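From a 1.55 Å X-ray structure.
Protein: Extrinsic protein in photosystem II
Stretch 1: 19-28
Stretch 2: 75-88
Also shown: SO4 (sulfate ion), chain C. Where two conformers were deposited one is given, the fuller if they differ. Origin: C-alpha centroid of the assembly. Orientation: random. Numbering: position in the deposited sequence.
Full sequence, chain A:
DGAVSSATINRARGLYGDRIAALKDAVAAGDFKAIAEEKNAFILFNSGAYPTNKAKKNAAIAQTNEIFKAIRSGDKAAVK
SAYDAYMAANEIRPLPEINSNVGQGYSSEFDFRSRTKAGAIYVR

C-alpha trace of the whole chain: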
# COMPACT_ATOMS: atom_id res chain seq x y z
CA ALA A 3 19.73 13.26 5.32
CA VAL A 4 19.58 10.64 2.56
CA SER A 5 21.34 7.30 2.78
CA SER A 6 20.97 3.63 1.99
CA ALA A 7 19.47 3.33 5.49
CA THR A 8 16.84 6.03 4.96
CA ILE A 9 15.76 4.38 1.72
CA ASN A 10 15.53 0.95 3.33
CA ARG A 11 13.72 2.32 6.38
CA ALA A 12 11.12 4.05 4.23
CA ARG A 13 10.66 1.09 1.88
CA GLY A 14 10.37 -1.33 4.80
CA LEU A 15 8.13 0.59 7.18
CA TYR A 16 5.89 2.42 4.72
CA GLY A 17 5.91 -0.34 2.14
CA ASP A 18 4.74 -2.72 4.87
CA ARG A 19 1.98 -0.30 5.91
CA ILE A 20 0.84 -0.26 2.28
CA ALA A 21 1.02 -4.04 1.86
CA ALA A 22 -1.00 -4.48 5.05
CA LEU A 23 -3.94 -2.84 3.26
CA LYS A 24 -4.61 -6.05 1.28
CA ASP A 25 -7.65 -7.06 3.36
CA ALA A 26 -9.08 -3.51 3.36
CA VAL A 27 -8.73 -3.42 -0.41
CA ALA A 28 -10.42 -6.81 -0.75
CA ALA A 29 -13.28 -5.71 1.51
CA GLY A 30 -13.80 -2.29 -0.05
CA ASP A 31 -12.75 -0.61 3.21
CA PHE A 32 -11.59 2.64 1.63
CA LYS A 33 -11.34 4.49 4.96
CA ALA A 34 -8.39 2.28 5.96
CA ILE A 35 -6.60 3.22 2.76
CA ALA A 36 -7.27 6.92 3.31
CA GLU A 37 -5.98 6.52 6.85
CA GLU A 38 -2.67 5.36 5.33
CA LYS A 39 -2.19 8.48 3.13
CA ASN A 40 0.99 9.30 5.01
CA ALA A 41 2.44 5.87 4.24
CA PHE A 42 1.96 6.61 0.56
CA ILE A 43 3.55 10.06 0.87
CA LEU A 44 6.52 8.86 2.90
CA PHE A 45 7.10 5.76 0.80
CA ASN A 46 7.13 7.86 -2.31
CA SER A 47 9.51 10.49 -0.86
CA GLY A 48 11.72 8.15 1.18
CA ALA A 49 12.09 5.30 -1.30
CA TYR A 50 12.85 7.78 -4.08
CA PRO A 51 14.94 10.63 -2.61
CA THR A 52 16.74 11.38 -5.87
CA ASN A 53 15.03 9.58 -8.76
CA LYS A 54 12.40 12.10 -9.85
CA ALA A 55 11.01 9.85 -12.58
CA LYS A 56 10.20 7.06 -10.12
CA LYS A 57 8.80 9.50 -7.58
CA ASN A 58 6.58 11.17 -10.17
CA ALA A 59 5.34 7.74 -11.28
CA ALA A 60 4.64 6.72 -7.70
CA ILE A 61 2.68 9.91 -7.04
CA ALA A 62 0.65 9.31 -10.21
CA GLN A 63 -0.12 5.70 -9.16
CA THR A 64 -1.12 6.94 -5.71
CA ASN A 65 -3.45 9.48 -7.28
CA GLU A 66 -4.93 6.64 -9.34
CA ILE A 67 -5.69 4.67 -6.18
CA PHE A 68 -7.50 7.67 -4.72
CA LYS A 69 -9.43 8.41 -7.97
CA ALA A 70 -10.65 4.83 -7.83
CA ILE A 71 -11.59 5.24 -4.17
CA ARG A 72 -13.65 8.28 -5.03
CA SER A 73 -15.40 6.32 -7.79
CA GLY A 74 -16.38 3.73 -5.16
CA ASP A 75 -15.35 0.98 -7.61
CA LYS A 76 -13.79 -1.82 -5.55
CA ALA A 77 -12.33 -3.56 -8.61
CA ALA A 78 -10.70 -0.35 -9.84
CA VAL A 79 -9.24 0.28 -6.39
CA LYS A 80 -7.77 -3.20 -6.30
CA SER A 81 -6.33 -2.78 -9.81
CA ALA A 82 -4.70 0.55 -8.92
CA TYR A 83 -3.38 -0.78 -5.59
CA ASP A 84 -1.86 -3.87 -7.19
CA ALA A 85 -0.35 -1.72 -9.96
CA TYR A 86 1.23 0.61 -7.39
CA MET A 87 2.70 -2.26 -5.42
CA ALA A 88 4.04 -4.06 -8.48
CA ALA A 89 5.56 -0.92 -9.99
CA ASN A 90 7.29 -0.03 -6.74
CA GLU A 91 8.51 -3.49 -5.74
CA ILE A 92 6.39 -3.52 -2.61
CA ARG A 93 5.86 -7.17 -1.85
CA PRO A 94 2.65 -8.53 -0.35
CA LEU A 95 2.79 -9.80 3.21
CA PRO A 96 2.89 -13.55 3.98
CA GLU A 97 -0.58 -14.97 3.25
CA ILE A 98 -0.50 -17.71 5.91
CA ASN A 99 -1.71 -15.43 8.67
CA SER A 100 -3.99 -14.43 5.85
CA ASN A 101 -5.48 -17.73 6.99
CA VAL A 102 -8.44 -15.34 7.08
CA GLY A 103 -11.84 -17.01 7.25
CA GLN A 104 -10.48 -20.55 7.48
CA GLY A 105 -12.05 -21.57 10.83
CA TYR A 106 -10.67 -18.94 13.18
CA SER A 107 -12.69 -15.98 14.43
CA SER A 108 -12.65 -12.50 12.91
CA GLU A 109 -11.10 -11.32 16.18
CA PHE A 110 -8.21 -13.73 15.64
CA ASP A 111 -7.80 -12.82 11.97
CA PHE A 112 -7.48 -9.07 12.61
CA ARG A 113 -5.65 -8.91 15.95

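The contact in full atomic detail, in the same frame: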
# COMPACT_ATOMS: atom_id res chain seq x y z
N ARG A 19 3.29 -0.90 5.63
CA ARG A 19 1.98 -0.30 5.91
C ARG A 19 1.06 -0.40 4.68
O ARG A 19 -0.15 -0.68 4.80
CB ARG A 19 2.11 1.15 6.38
CG ARG A 19 2.63 1.26 7.81
CD ARG A 19 2.88 2.70 8.27
NE ARG A 19 1.73 3.58 8.07
CZ ARG A 19 1.71 4.88 8.38
NH1 ARG A 19 2.78 5.45 8.92
NH2 ARG A 19 0.62 5.62 8.15
N ILE A 20 1.63 -0.18 3.51
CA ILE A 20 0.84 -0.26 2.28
C ILE A 20 0.43 -1.71 1.96
O ILE A 20 -0.72 -1.96 1.61
CB ILE A 20 1.60 0.41 1.11
CG1 ILE A 20 1.73 1.91 1.39
CG2 ILE A 20 0.91 0.13 -0.21
CD1 ILE A 20 2.80 2.59 0.56
N ALA A 21 1.34 -2.65 2.13
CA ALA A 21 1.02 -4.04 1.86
C ALA A 21 -0.05 -4.56 2.81
O ALA A 21 -0.87 -5.40 2.43
CB ALA A 21 2.28 -4.90 1.97
N ALA A 22 -0.05 -4.04 4.04
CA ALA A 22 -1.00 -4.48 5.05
C ALA A 22 -2.44 -4.10 4.69
O ALA A 22 -3.38 -4.59 5.33
CB ALA A 22 -0.63 -3.91 6.42
N LEU A 23 -2.60 -3.23 3.71
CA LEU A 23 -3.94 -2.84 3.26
C LEU A 23 -4.66 -3.90 2.43
O LEU A 23 -5.80 -3.68 2.03
CB LEU A 23 -3.90 -1.52 2.46
CG LEU A 23 -3.52 -0.30 3.29
CD1 LEU A 23 -3.21 0.89 2.40
CD2 LEU A 23 -4.63 0.02 4.27
N LYS A 24 -4.03 -5.04 2.18
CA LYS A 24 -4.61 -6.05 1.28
C LYS A 24 -6.06 -6.42 1.64
O LYS A 24 -6.93 -6.43 0.78
CB LYS A 24 -3.75 -7.31 1.25
CG LYS A 24 -4.28 -8.37 0.29
CD LYS A 24 -3.36 -9.58 0.26
CE LYS A 24 -4.01 -10.76 -0.46
NZ LYS A 24 -5.18 -11.29 0.29
N ASP A 25 -6.30 -6.71 2.92
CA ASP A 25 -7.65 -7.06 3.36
C ASP A 25 -8.64 -5.89 3.20
O ASP A 25 -9.77 -6.09 2.76
CB ASP A 25 -7.64 -7.57 4.80
CG ASP A 25 -7.11 -8.98 4.91
OD1 ASP A 25 -7.49 -9.83 4.08
OD2 ASP A 25 -6.31 -9.23 5.82
N ALA A 26 -8.21 -4.68 3.54
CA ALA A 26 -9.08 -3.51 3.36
C ALA A 26 -9.46 -3.34 1.89
O ALA A 26 -10.60 -3.05 1.56
CB ALA A 26 -8.39 -2.25 3.90
N VAL A 27 -8.48 -3.52 1.01
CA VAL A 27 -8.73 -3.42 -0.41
C VAL A 27 -9.72 -4.49 -0.86
O VAL A 27 -10.67 -4.20 -1.60
CB VAL A 27 -7.41 -3.53 -1.19
CG1 VAL A 27 -7.67 -3.70 -2.68
CG2 VAL A 27 -6.56 -2.30 -0.92
N ALA A 28 -9.52 -5.72 -0.39
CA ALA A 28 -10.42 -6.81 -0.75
C ALA A 28 -11.85 -6.54 -0.29
O ALA A 28 -12.81 -6.88 -0.97
CB ALA A 28 -9.92 -8.13 -0.17
N ASP A 75 -15.51 2.24 -6.87
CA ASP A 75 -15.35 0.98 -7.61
C ASP A 75 -14.27 0.11 -6.96
O ASP A 75 -13.08 0.38 -7.11
CB ASP A 75 -14.98 1.28 -9.06
CG ASP A 75 -14.97 0.04 -9.96
OD1 ASP A 75 -14.91 -1.10 -9.45
OD2 ASP A 75 -15.02 0.22 -11.19
N LYS A 76 -14.70 -0.94 -6.27
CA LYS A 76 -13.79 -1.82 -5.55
C LYS A 76 -12.76 -2.48 -6.47
O LYS A 76 -11.57 -2.59 -6.13
CB LYS A 76 -14.59 -2.89 -4.79
CG LYS A 76 -13.80 -3.66 -3.76
CD LYS A 76 -14.71 -4.42 -2.80
CE LYS A 76 -14.92 -5.87 -3.23
NZ LYS A 76 -15.56 -6.68 -2.15
N ALA A 77 -13.22 -2.92 -7.64
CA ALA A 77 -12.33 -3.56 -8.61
C ALA A 77 -11.25 -2.61 -9.09
O ALA A 77 -10.08 -2.98 -9.21
CB ALA A 77 -13.14 -4.10 -9.79
N ALA A 78 -11.64 -1.37 -9.37
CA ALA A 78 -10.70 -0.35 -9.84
C ALA A 78 -9.68 -0.03 -8.76
O ALA A 78 -8.50 0.20 -9.05
CB ALA A 78 -11.45 0.91 -10.26
N VAL A 79 -10.14 0.02 -7.51
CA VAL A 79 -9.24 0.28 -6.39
C VAL A 79 -8.22 -0.84 -6.29
O VAL A 79 -7.02 -0.59 -6.16
CB VAL A 79 -9.98 0.44 -5.05
CG1 VAL A 79 -8.99 0.53 -3.89
CG2 VAL A 79 -10.85 1.67 -5.07
N LYS A 80 -8.70 -2.08 -6.37
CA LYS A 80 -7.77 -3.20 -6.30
C LYS A 80 -6.76 -3.17 -7.45
O LYS A 80 -5.57 -3.42 -7.24
CB LYS A 80 -8.49 -4.55 -6.27
CG LYS A 80 -7.54 -5.73 -6.05
CD LYS A 80 -8.30 -7.05 -5.92
CE LYS A 80 -7.33 -8.21 -5.66
NZ LYS A 80 -6.43 -8.46 -6.82
N SER A 81 -7.22 -2.87 -8.65
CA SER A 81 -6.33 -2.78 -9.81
C SER A 81 -5.24 -1.72 -9.60
O SER A 81 -4.05 -1.98 -9.86
CB SER A 81 -7.12 -2.46 -11.08
OG SER A 81 -6.27 -2.42 -12.21
N ALA A 82 -5.65 -0.54 -9.14
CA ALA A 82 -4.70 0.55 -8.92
C ALA A 82 -3.70 0.23 -7.80
O ALA A 82 -2.51 0.54 -7.91
CB ALA A 82 -5.45 1.85 -8.61
N TYR A 83 -4.20 -0.39 -6.74
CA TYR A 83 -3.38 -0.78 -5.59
C TYR A 83 -2.33 -1.81 -5.99
O TYR A 83 -1.14 -1.67 -5.67
CB TYR A 83 -4.32 -1.34 -4.52
CG TYR A 83 -3.66 -1.99 -3.32
CD1 TYR A 83 -3.68 -3.37 -3.17
CD2 TYR A 83 -3.05 -1.23 -2.34
CE1 TYR A 83 -3.11 -3.98 -2.07
CE2 TYR A 83 -2.45 -1.84 -1.23
CZ TYR A 83 -2.50 -3.21 -1.11
OH TYR A 83 -1.93 -3.82 -0.02
N ASP A 84 -2.77 -2.85 -6.69
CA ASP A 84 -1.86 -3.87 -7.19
C ASP A 84 -0.84 -3.26 -8.15
O ASP A 84 0.33 -3.62 -8.12
CB ASP A 84 -2.63 -5.00 -7.89
CG ASP A 84 -3.46 -5.83 -6.93
OD1 ASP A 84 -3.25 -5.74 -5.69
OD2 ASP A 84 -4.34 -6.58 -7.42
N ALA A 85 -1.28 -2.35 -9.01
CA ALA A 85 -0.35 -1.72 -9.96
C ALA A 85 0.72 -0.91 -9.23
O ALA A 85 1.90 -0.95 -9.60
CB ALA A 85 -1.10 -0.84 -10.95
N TYR A 86 0.31 -0.19 -8.19
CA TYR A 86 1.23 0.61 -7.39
C TYR A 86 2.25 -0.29 -6.69
O TYR A 86 3.46 -0.03 -6.72
CB TYR A 86 0.44 1.42 -6.36
CG TYR A 86 1.27 2.19 -5.36
CD1 TYR A 86 1.91 3.37 -5.72
CD2 TYR A 86 1.41 1.74 -4.05
CE1 TYR A 86 2.66 4.08 -4.80
CE2 TYR A 86 2.17 2.45 -3.13
CZ TYR A 86 2.79 3.62 -3.51
OH TYR A 86 3.53 4.34 -2.61
N MET A 87 1.76 -1.36 -6.07
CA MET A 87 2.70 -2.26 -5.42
C MET A 87 3.67 -2.92 -6.38
O MET A 87 4.88 -2.98 -6.10
CB MET A 87 1.97 -3.29 -4.57
CG MET A 87 1.45 -2.63 -3.30
SD MET A 87 0.60 -3.76 -2.22
CE MET A 87 1.85 -5.02 -1.97
N ALA A 88 3.17 -3.38 -7.52
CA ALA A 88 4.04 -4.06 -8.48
C ALA A 88 5.08 -3.10 -9.04
O ALA A 88 6.26 -3.45 -9.16
CB ALA A 88 3.22 -4.66 -9.60
S SO4 C . 1.12 8.51 10.53
O1 SO4 C . 2.40 7.77 10.57
O2 SO4 C . 0.32 8.19 11.71
O3 SO4 C . 1.42 9.94 10.51
O4 SO4 C . 0.36 8.15 9.33
O HOH W 1 -11.11 -2.09 -3.18

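The centre of this contact is an aromatic knob. Tyr83 points from its helix into a hole formed by Ile20, Ala21, Lys24 and Val27, and Val27 covers one face of the ring: CG2 of Val27 lies 3.7 Å from the centroid of the Tyr83 ring, almost on its normal, a CH-pi contact. The other Val27 methyl, CG1, rests 3.7 Å from CA of Lys80. There the backbones come close, with 6.0 Å between CA of Val27 and CA of Lys80. Helices 24-28 and 76-88 run nearly antiparallel, at 152°.

Farther along, Ile20 reaches Tyr86 (CD1 to CE2, 3.7 Å) and Met87 (CG2 to CG, 4.2 Å), while the small Ala21 meets Met87 CE through its CB at 4.0 Å.

The knob has a polar tip. Just before the turn from Ala21 to Lys24, Tyr83 OH donates to Ile20 O at 2.8 Å, a carbonyl that also accepts from Leu23 N at 3.1 Å; the phenol is thus buried with its donor satisfied.

At the other end, Lys76 NZ donates to Ala28 O at 3.0 Å, and one water donates to both Val27 O (2.7 Å) and Lys76 O (3.0 Å), bridging the two backbones. Lys80 instead turns its amine away, pairing NZ with Asp84 OD2 at 2.9 Å in a salt bridge along its own helix.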